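Side-chain contacts in 2-(hydroxymethyl)glutarate dehydrogenase (Eubacterium barkeri, PDB 3CKY), which catalyses the NAD-dependent interconversion of 2-formylglutarate and (S)-2-hydroxymethylglutarate, a step in the breakdown of nicotinate: residues A172-I175 with V176-L180; Q241-D244 with L245-L249; C198-P202 with E203-E207; E220-M223 with E224-M228; G82-L85 with S86-A90. All coordinates share one frame; numbering follows the deposited sequence.

Contact 1: residues A172-I175 with V176-L180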
# COMPACT_ATOMS: atom_id res chain seq x y z
N ALA A 172 13.01 13.93 14.15
CA ALA A 172 13.19 12.64 13.51
C ALA A 172 12.88 11.45 14.41
O ALA A 172 12.18 10.51 13.98
CB ALA A 172 14.62 12.53 12.95
N VAL A 173 13.40 11.46 15.64
CA VAL A 173 13.33 10.29 16.51
C VAL A 173 11.91 10.11 17.02
O VAL A 173 11.42 8.99 17.12
CB VAL A 173 14.40 10.32 17.67
CG1 VAL A 173 14.00 11.31 18.78
CG2 VAL A 173 14.63 8.90 18.22
N LYS A 174 11.28 11.24 17.31
CA LYS A 174 9.86 11.27 17.67
C LYS A 174 9.02 10.66 16.54
O LYS A 174 8.23 9.77 16.77
CB LYS A 174 9.45 12.72 17.95
CG LYS A 174 8.00 12.94 18.33
CD LYS A 174 7.83 13.05 19.83
CE LYS A 174 6.33 13.15 20.24
NZ LYS A 174 6.16 12.94 21.72
N ILE A 175 9.21 11.16 15.33
CA ILE A 175 8.50 10.65 14.15
C ILE A 175 8.67 9.13 13.98
O ILE A 175 7.70 8.41 13.69
CB ILE A 175 8.95 11.41 12.89
CG1 ILE A 175 8.36 12.82 12.88
CG2 ILE A 175 8.58 10.65 11.66
CD1 ILE A 175 8.97 13.77 11.87
N VAL A 176 9.90 8.65 14.17
CA VAL A 176 10.21 7.23 14.02
C VAL A 176 9.56 6.40 15.12
O VAL A 176 9.04 5.30 14.85
CB VAL A 176 11.73 6.96 13.99
CG1 VAL A 176 12.00 5.47 14.07
CG2 VAL A 176 12.36 7.57 12.72
N ASN A 177 9.56 6.90 16.35
CA ASN A 177 8.88 6.21 17.43
C ASN A 177 7.38 6.08 17.19
O ASN A 177 6.82 5.00 17.32
CB ASN A 177 9.13 6.89 18.77
CG ASN A 177 8.37 6.21 19.91
OD1 ASN A 177 8.76 5.14 20.37
ND2 ASN A 177 7.26 6.82 20.36
N ASN A 178 6.74 7.20 16.85
CA ASN A 178 5.27 7.26 16.68
C ASN A 178 4.74 6.53 15.46
O ASN A 178 3.61 6.07 15.46
CB ASN A 178 4.83 8.71 16.61
CG ASN A 178 5.05 9.45 17.91
OD1 ASN A 178 5.45 8.86 18.92
ND2 ASN A 178 4.82 10.74 17.90
N LEU A 179 5.56 6.47 14.42
CA LEU A 179 5.37 5.62 13.24
C LEU A 179 5.25 4.15 13.66
O LEU A 179 4.37 3.45 13.21
CB LEU A 179 6.57 5.83 12.31
CG LEU A 179 6.99 5.01 11.10
CD1 LEU A 179 8.24 5.69 10.50
CD2 LEU A 179 7.26 3.52 11.40
N LEU A 180 6.16 3.71 14.51
CA LEU A 180 6.18 2.33 14.96
C LEU A 180 4.98 2.01 15.82
O LEU A 180 4.37 0.95 15.65
CB LEU A 180 7.49 2.01 15.70
CG LEU A 180 8.73 1.97 14.81
CD1 LEU A 180 10.01 1.93 15.66
CD2 LEU A 180 8.65 0.76 13.86
O HOH W 1 6.84 10.18 21.12

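Contact 2: residues Q241-D244 with L245-L249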
# COMPACT_ATOMS: atom_id res chain seq x y z
N GLN A 241 -2.53 10.18 16.08
CA GLN A 241 -1.73 9.08 15.56
C GLN A 241 -1.65 9.11 14.02
O GLN A 241 -0.61 8.84 13.45
CB GLN A 241 -2.32 7.74 16.02
CG GLN A 241 -1.57 6.53 15.47
CD GLN A 241 -0.10 6.51 15.90
OE1 GLN A 241 0.80 6.89 15.14
NE2 GLN A 241 0.16 6.08 17.13
N HIS A 242 -2.78 9.42 13.38
CA HIS A 242 -2.85 9.60 11.94
C HIS A 242 -1.96 10.76 11.47
O HIS A 242 -1.23 10.63 10.49
CB HIS A 242 -4.31 9.85 11.50
CG HIS A 242 -4.47 10.01 10.02
ND1 HIS A 242 -4.52 8.93 9.17
CD2 HIS A 242 -4.54 11.11 9.24
CE1 HIS A 242 -4.64 9.36 7.93
NE2 HIS A 242 -4.65 10.68 7.94
N LYS A 243 -2.04 11.88 12.17
CA LYS A 243 -1.17 13.04 11.89
C LYS A 243 0.31 12.63 11.97
O LYS A 243 1.12 13.01 11.12
CB LYS A 243 -1.48 14.16 12.90
CG LYS A 243 -0.80 15.48 12.65
CD LYS A 243 -0.87 16.34 13.91
CE LYS A 243 -0.51 17.81 13.65
NZ LYS A 243 0.98 18.09 13.57
N ASP A 244 0.64 11.87 13.00
CA ASP A 244 2.02 11.40 13.20
C ASP A 244 2.48 10.52 12.05
O ASP A 244 3.61 10.66 11.59
CB ASP A 244 2.14 10.63 14.52
CG ASP A 244 2.11 11.54 15.74
OD1 ASP A 244 2.28 12.77 15.57
OD2 ASP A 244 1.92 11.03 16.87
N LEU A 245 1.61 9.63 11.58
CA LEU A 245 1.94 8.78 10.43
C LEU A 245 2.13 9.62 9.15
O LEU A 245 2.98 9.32 8.31
CB LEU A 245 0.88 7.72 10.22
CG LEU A 245 0.81 6.61 11.29
CD1 LEU A 245 -0.56 5.90 11.27
CD2 LEU A 245 1.93 5.59 11.13
N GLY A 246 1.34 10.68 9.02
CA GLY A 246 1.52 11.64 7.92
C GLY A 246 2.86 12.34 7.94
O GLY A 246 3.44 12.56 6.90
N LEU A 247 3.33 12.71 9.12
CA LEU A 247 4.65 13.34 9.28
C LEU A 247 5.77 12.39 8.89
O LEU A 247 6.75 12.82 8.30
CB LEU A 247 4.85 13.83 10.72
CG LEU A 247 4.07 15.10 11.11
CD1 LEU A 247 4.09 15.31 12.64
CD2 LEU A 247 4.61 16.35 10.35
N ALA A 248 5.62 11.11 9.22
CA ALA A 248 6.54 10.08 8.80
C ALA A 248 6.62 9.98 7.28
O ALA A 248 7.70 9.91 6.72
CB ALA A 248 6.13 8.73 9.41
N LEU A 249 5.47 9.97 6.62
CA LEU A 249 5.41 9.91 5.16
C LEU A 249 6.01 11.15 4.52
O LEU A 249 6.63 11.05 3.45
CB LEU A 249 3.96 9.72 4.69
CG LEU A 249 3.28 8.39 5.07
CD1 LEU A 249 1.82 8.38 4.60
CD2 LEU A 249 4.03 7.19 4.54

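Contact 3: residues C198-P202 with E203-E207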
# COMPACT_ATOMS: atom_id res chain seq x y z
N CYS A 198 -10.91 -17.15 14.29
CA CYS A 198 -10.41 -18.52 14.45
C CYS A 198 -10.72 -19.14 15.82
O CYS A 198 -10.20 -20.20 16.13
CB CYS A 198 -8.90 -18.57 14.23
SG CYS A 198 -8.31 -18.01 12.61
N GLY A 199 -11.54 -18.49 16.65
CA GLY A 199 -12.05 -19.07 17.89
C GLY A 199 -11.22 -18.80 19.12
O GLY A 199 -11.40 -19.47 20.12
N LEU A 200 -10.34 -17.81 19.06
CA LEU A 200 -9.57 -17.39 20.24
C LEU A 200 -10.32 -16.30 20.97
O LEU A 200 -10.90 -15.41 20.36
CB LEU A 200 -8.20 -16.84 19.83
CG LEU A 200 -7.28 -17.82 19.12
CD1 LEU A 200 -6.04 -17.12 18.61
CD2 LEU A 200 -6.90 -19.01 20.01
N LYS A 201 -10.27 -16.38 22.29
CA LYS A 201 -10.75 -15.31 23.14
C LYS A 201 -9.66 -14.26 23.20
O LYS A 201 -8.47 -14.60 23.18
CB LYS A 201 -11.04 -15.88 24.54
CG LYS A 201 -12.19 -16.86 24.50
CD LYS A 201 -11.90 -18.20 25.19
CE LYS A 201 -11.88 -18.10 26.69
NZ LYS A 201 -12.23 -19.42 27.36
N PRO A 202 -10.04 -12.97 23.25
CA PRO A 202 -9.06 -11.89 23.45
C PRO A 202 -8.15 -12.12 24.65
O PRO A 202 -6.96 -11.80 24.58
CB PRO A 202 -9.95 -10.65 23.67
CG PRO A 202 -11.20 -10.97 22.96
CD PRO A 202 -11.41 -12.44 23.10
N GLU A 203 -8.70 -12.67 25.73
CA GLU A 203 -7.92 -12.97 26.93
C GLU A 203 -6.81 -13.97 26.64
O GLU A 203 -5.70 -13.83 27.13
CB GLU A 203 -8.78 -13.58 28.03
CG GLU A 203 -10.11 -12.93 28.22
CD GLU A 203 -11.16 -13.58 27.35
OE1 GLU A 203 -11.59 -14.72 27.70
OE2 GLU A 203 -11.53 -12.94 26.33
N THR A 204 -7.14 -15.00 25.88
CA THR A 204 -6.17 -16.00 25.49
C THR A 204 -5.03 -15.38 24.71
O THR A 204 -3.87 -15.67 24.96
CB THR A 204 -6.81 -17.12 24.66
OG1 THR A 204 -7.89 -17.70 25.40
CG2 THR A 204 -5.76 -18.21 24.32
N MET A 205 -5.38 -14.51 23.77
CA MET A 205 -4.39 -13.81 22.97
C MET A 205 -3.55 -12.84 23.79
O MET A 205 -2.34 -12.80 23.63
CB MET A 205 -5.05 -13.08 21.80
CG MET A 205 -5.49 -14.02 20.68
SD MET A 205 -6.15 -13.17 19.22
CE MET A 205 -7.73 -12.58 19.81
N GLN A 206 -4.17 -12.09 24.67
CA GLN A 206 -3.41 -11.20 25.54
C GLN A 206 -2.41 -11.95 26.39
O GLN A 206 -1.24 -11.56 26.50
CB GLN A 206 -4.31 -10.41 26.48
CG GLN A 206 -3.54 -9.19 27.01
CD GLN A 206 -4.05 -8.71 28.32
OE1 GLN A 206 -4.81 -9.41 29.01
NE2 GLN A 206 -3.63 -7.50 28.69
N GLU A 207 -2.89 -13.03 26.99
CA GLU A 207 -2.05 -13.84 27.85
C GLU A 207 -0.88 -14.38 27.07
O GLU A 207 0.26 -14.20 27.47
CB GLU A 207 -2.85 -14.99 28.44
CG GLU A 207 -2.06 -15.80 29.44
CD GLU A 207 -2.83 -16.99 29.94
OE1 GLU A 207 -3.88 -17.34 29.32
OE2 GLU A 207 -2.39 -17.60 30.95
O HOH W 2 -9.15 -18.95 23.46

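Contact 4: residues E220-M223 with E224-M228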
# COMPACT_ATOMS: atom_id res chain seq x y z
N GLU A 220 0.42 -3.82 24.81
CA GLU A 220 0.41 -3.68 26.27
C GLU A 220 -0.44 -2.51 26.72
O GLU A 220 -1.24 -2.64 27.64
CB GLU A 220 1.83 -3.53 26.82
CG GLU A 220 2.61 -4.84 26.84
CD GLU A 220 4.05 -4.71 26.38
OE1 GLU A 220 4.72 -3.72 26.80
OE2 GLU A 220 4.50 -5.59 25.58
N ALA A 221 -0.29 -1.38 26.05
CA ALA A 221 -1.01 -0.17 26.42
C ALA A 221 -2.51 -0.23 26.11
O ALA A 221 -3.32 0.30 26.89
CB ALA A 221 -0.39 1.03 25.72
N LYS A 222 -2.88 -0.86 25.01
CA LYS A 222 -4.24 -0.71 24.48
C LYS A 222 -5.18 -1.89 24.74
O LYS A 222 -6.37 -1.69 24.91
CB LYS A 222 -4.18 -0.40 22.99
CG LYS A 222 -3.33 0.82 22.61
CD LYS A 222 -3.74 2.08 23.34
CE LYS A 222 -2.94 3.29 22.88
NZ LYS A 222 -3.33 4.52 23.64
N MET A 223 -4.64 -3.09 24.76
CA MET A 223 -5.46 -4.30 24.73
C MET A 223 -6.49 -4.37 25.87
O MET A 223 -7.69 -4.44 25.66
CB MET A 223 -4.54 -5.53 24.78
CG MET A 223 -5.24 -6.86 24.77
SD MET A 223 -6.01 -7.14 23.18
CE MET A 223 -6.53 -8.87 23.35
N GLU A 224 -6.01 -4.32 27.09
CA GLU A 224 -6.87 -4.45 28.23
C GLU A 224 -7.68 -3.18 28.50
O GLU A 224 -8.90 -3.23 28.68
CB GLU A 224 -6.03 -4.82 29.44
CG GLU A 224 -6.82 -5.35 30.60
CD GLU A 224 -5.94 -6.01 31.65
OE1 GLU A 224 -5.00 -6.77 31.24
OE2 GLU A 224 -6.20 -5.77 32.86
N LYS A 225 -7.01 -2.03 28.48
CA LYS A 225 -7.65 -0.77 28.86
C LYS A 225 -8.73 -0.28 27.88
O LYS A 225 -9.75 0.27 28.33
CB LYS A 225 -6.61 0.32 29.06
CG LYS A 225 -7.19 1.61 29.65
CD LYS A 225 -6.14 2.68 29.86
CE LYS A 225 -6.79 4.01 30.25
NZ LYS A 225 -5.82 5.16 30.28
N PHE A 226 -8.50 -0.46 26.58
CA PHE A 226 -9.38 0.09 25.55
C PHE A 226 -10.12 -0.97 24.75
O PHE A 226 -11.34 -0.91 24.64
CB PHE A 226 -8.59 0.99 24.59
CG PHE A 226 -7.94 2.17 25.25
CD1 PHE A 226 -8.65 3.37 25.42
CD2 PHE A 226 -6.63 2.11 25.70
CE1 PHE A 226 -8.06 4.47 26.04
CE2 PHE A 226 -6.03 3.21 26.33
CZ PHE A 226 -6.75 4.39 26.49
N ILE A 227 -9.38 -1.91 24.17
CA ILE A 227 -9.94 -2.88 23.26
C ILE A 227 -10.86 -3.82 24.02
O ILE A 227 -12.03 -3.92 23.71
CB ILE A 227 -8.83 -3.69 22.50
CG1 ILE A 227 -8.05 -2.76 21.56
CG2 ILE A 227 -9.43 -4.83 21.69
CD1 ILE A 227 -6.75 -3.38 21.00
N MET A 228 -10.34 -4.49 25.04
CA MET A 228 -11.16 -5.48 25.77
C MET A 228 -12.27 -4.84 26.60
O MET A 228 -13.32 -5.47 26.82
CB MET A 228 -10.29 -6.38 26.62
CG MET A 228 -9.39 -7.22 25.81
SD MET A 228 -8.44 -8.38 26.80
CE MET A 228 -9.77 -9.48 27.34
O HOH W 3 -4.13 -1.87 28.62
O HOH W 4 -2.85 -4.93 27.61

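Contact 5: residues G82-L85 with S86-A90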
# COMPACT_ATOMS: atom_id res chain seq x y z
N GLY A 82 6.15 40.53 10.15
CA GLY A 82 6.38 40.88 11.56
C GLY A 82 6.63 39.65 12.43
O GLY A 82 6.13 39.57 13.56
N GLY A 83 7.41 38.70 11.92
CA GLY A 83 7.59 37.41 12.58
C GLY A 83 8.45 37.45 13.82
O GLY A 83 9.05 38.48 14.15
N VAL A 84 8.51 36.32 14.52
CA VAL A 84 9.33 36.16 15.72
C VAL A 84 10.82 36.35 15.40
O VAL A 84 11.53 37.03 16.14
CB VAL A 84 9.06 34.79 16.40
CG1 VAL A 84 10.17 34.43 17.39
CG2 VAL A 84 7.70 34.80 17.08
N LEU A 85 11.27 35.76 14.30
CA LEU A 85 12.67 35.83 13.88
C LEU A 85 13.18 37.27 13.73
O LEU A 85 14.27 37.59 14.20
CB LEU A 85 12.89 35.06 12.57
CG LEU A 85 13.40 33.60 12.63
CD1 LEU A 85 13.29 32.99 14.01
CD2 LEU A 85 12.69 32.73 11.60
N SER A 86 12.38 38.13 13.10
CA SER A 86 12.76 39.52 12.90
C SER A 86 12.90 40.30 14.21
O SER A 86 13.64 41.29 14.27
CB SER A 86 11.77 40.23 11.97
OG SER A 86 10.51 40.41 12.60
N ALA A 87 12.21 39.85 15.26
CA ALA A 87 12.21 40.54 16.55
C ALA A 87 13.22 39.98 17.56
O ALA A 87 13.38 40.54 18.64
CB ALA A 87 10.81 40.51 17.16
N CYS A 88 13.88 38.87 17.21
CA CYS A 88 14.91 38.29 18.08
C CYS A 88 16.23 39.01 17.93
O CYS A 88 16.61 39.39 16.82
CB CYS A 88 15.15 36.82 17.73
SG CYS A 88 13.81 35.72 18.13
N LYS A 89 16.93 39.19 19.05
CA LYS A 89 18.32 39.63 19.03
C LYS A 89 19.17 38.45 18.58
O LYS A 89 18.79 37.30 18.77
CB LYS A 89 18.75 40.12 20.41
CG LYS A 89 20.20 40.61 20.53
CD LYS A 89 20.51 41.82 19.63
CE LYS A 89 19.78 43.08 20.09
NZ LYS A 89 20.49 44.32 19.72
N ALA A 90 20.31 38.75 17.97
CA ALA A 90 21.26 37.71 17.57
C ALA A 90 21.78 36.96 18.79
O ALA A 90 21.96 37.54 19.86
CB ALA A 90 22.41 38.32 16.78

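Contact 1: residues A172-I175 with V176-L180
Two donors converge on Asn178 OD1, and one of them ties it to Lys174. A water donates a hydrogen bond to Asn178 OD1 at 2.9 Å and accepts one from Lys174 NZ, also at 2.9 Å, while Asn177 ND2 donates to Asn178 OD1 over 3.1 Å. This double hold on the oxygen should limit the rotation of the Asn178 amide, and its other end, ND2, comes against the lysine chain 3.7 Å from Lys174 CE. The lysine reaches there because its CG stands anti to the backbone N (chi1 180°) and the chain then bends at chi2, so that it passes the amide at a slant. NZ also donates to the carbonyl of Val124, a second hold on the amine. The pair lies one turn apart on helix 169-197, the long helix that opens the C-terminal domain of this HIBADH-related enzyme. Lys174 is the active-site lysine by similarity with relatives, and the water bridge to Asn178 probably helps to position its amine. Ser99, a probable NAD(+) ligand, is close by. Beneath the side chains the backbone bond from Asn178 N to Lys174 O measures 3.0 Å and is almost straight (169°). On another flank, Val176 CG2 packs at 3.2 Å from Ala172 O, and Leu179 CB lies 3.1 Å from Ile175 O. Ile175 and Leu179 also rest on Ala248 of helix 238-255. Asn177 turns to the second subunit, where its amide bonds with Gly214 and Ser213 of that neighbouring chain.

Contact 2: residues Q241-D244 with L245-L249
Backbone bonds join Gln241 to Leu245 and Lys243 to Leu247, each pair four residues apart on the regular helix 238-255. Leu245 N donates to Gln241 O and Leu247 N to Lys243 O, each at 3.0 Å, and Gly246 N and Ala248 N continue the same pattern to His242 O and Asp244 O. The leucine side chains pack against these carbonyl oxygens. Leu245 CG sits 3.4 Å from Gln241 O, and the chain of Gln241, bent at chi2, crosses the leucine at a slant. Leu247 makes a similar approach, with CG 3.6 Å from Lys243 O; its CG stands anti to the carbonyl carbon (chi1 -74°), which turns the isobutyl group back toward the preceding turn and leaves CD1 4.3 Å from Lys243 NZ. The same methyl group, Leu247 CD1, lies 4.3 Å from Asp244 OD1. As for polar ends, Lys243 extends almost fully before bending at its last torsion, and its NZ bonds to the carbonyl of Pro69. By similarity Lys243 binds NAD(+), and Leu247 and Asp244 pack on Ser99, another probable ligand of the cofactor. The helix packs against two others: Asp244 and Ala248 face Asn178, Ile175 and Leu179 of helix 169-197, while His242 and Leu245 lean on Thr266, Phe269 and Glu270 of helix 260-274, and His242 also meets Lys253 of the third subunit.

Contact 3: residues C198-P202 with E203-E207
Leu200 and Met205 pack together where a loop turns into helix 202-210, with Lys201 at the N-cap position and Pro202 in the first turn. Just before, Gly199 with its positive phi is the C-prime residue of a Schellman motif that ends helix 169-197. The tight side is built on apolar packing and backbone bonds. Leu200 CD1 meets Met205 CG at 3.8 Å, the two chains crossing at about a right angle, and Met205, bent at its thioether, brings CE to 3.9 Å from Pro202 CA. Met205 N bonds to Lys201 O at 3.1 Å, in the carbonyl plane, and Gln206 N to Pro202 O at 2.8 Å. Leu192 and Val196 of helix 169-197 press on Met205, and Ala169 of the second subunit on Leu200. The opposite character belongs to Lys201 and Glu203, both exposed. Glu203 folds back over the turn (chi2 90°), laying its carboxylate beside the proline ring and slantwise across the base of the lysine chain: OE2 is 3.3 Å from Pro202 CD and OE1 3.4 Å from Lys201 CB. The charged ends stay apart, with Lys201 NZ 4.8 Å from Glu203 OE1. A water bridges Lys201 N to Thr204 OG1, lying 2.6 Å from the hydroxyl oxygen.

Contact 4: residues E220-M223 with E224-M228
A wider pi-type turn near the end of helix 217-228 brings Lys222 and Met223 against residues four and five places further on. Lys222 O takes two bonds, from Phe226 N at 3.0 Å and Ile227 N at 3.1 Å, which reach it from opposite faces of its carbonyl plane. Met228 N donates to Met223 O at 2.7 Å, the N-H nearly straight (166°). Where the helix kinks, the N-H groups of Glu224 and Lys225 bond to two waters instead of the preceding turn. Among the side chains, Lys222 runs obliquely past the Phe226 ring, its CD coming within 3.7 Å of Phe226 CD2; the carbonyl oxygens of Ala221 and Lys222 lie at the ring's edge, and Lys225 CG lies over one face, toward the rim. On the other flank, Met223 bends at chi2 (69°), placing its CE 4.0 Å from Met228 SD. Lys222 NZ forms a salt bridge with Asp281, and Phe226 packs on Asp281 and Ser283 in the same loop. The methionine pair faces helix 202-210, where Pro202 lies against both, while Met223 and Ile227 also cover Leu192 of helix 169-197.

Contact 5: residues G82-L85 with S86-A90
The flat groups here are the peptide carbonyls of Gly83 and Val84, and each takes a donor from the far half of the turn. Ser86 OG donates to Gly83 O at 2.9 Å from 30° outside the carbonyl plane. At the Val84 carbonyl the approach is steeper: Ala87 N, 3.0 Å from Val84 O, stands over the face of the group, 60° out of its plane and well off the lone-pair direction. Ala87 CB lies beside the same oxygen, 3.7 Å from Val84 O. The hydroxyl of Ser86 reaches the glycine carbonyl because the chi1 of Ser86 (69°) places OG between its own backbone N and carbonyl carbon, turned back toward the start of the turn. The turn is helix 84-87, weakly bonded, between helix 71-79 and strand 93-96 of the Rossmann-type domain. Gly82 leads into it with positive phi, a conformation that favours glycine. Along another side of the turn, Val84 CG1 and Cys88 SG touch at 3.9 Å, with the sulfur 3.3 Å from Val84 O, and Cys88 N makes a weak bond of 3.3 Å to Leu85 O as the chain leaves the turn. Val84 is buried on Val77 and Met78 of helix 71-79 and near Ile10, which belongs to the probable NAD(+)-binding segment. Leu85 and Cys88 meet Ile117, while Ser86 and Ala87 touch Gln55 of helix 54-60.

Overall arrangement
From the N terminus the chain meets contact 5 first, in the Rossmann-type domain, then contacts 1, 3, 4 and 2, all in the C-terminal helical domain. Each closes only a local turn, and they follow in series without nesting or crossing. In space they form two pairs. Contacts 1 and 2, with centres 9 Å apart, touch and join helices 169-197 and 238-255 beside the probable active site. Contacts 3 and 4 meet farther out, joining helices 202-210 and 217-228 through Gln206 NE2 and Glu224 OE1, a probable hydrogen bond of 3.0 Å. Contact 5 stands apart, its centre about 58 Å from that of contact 3.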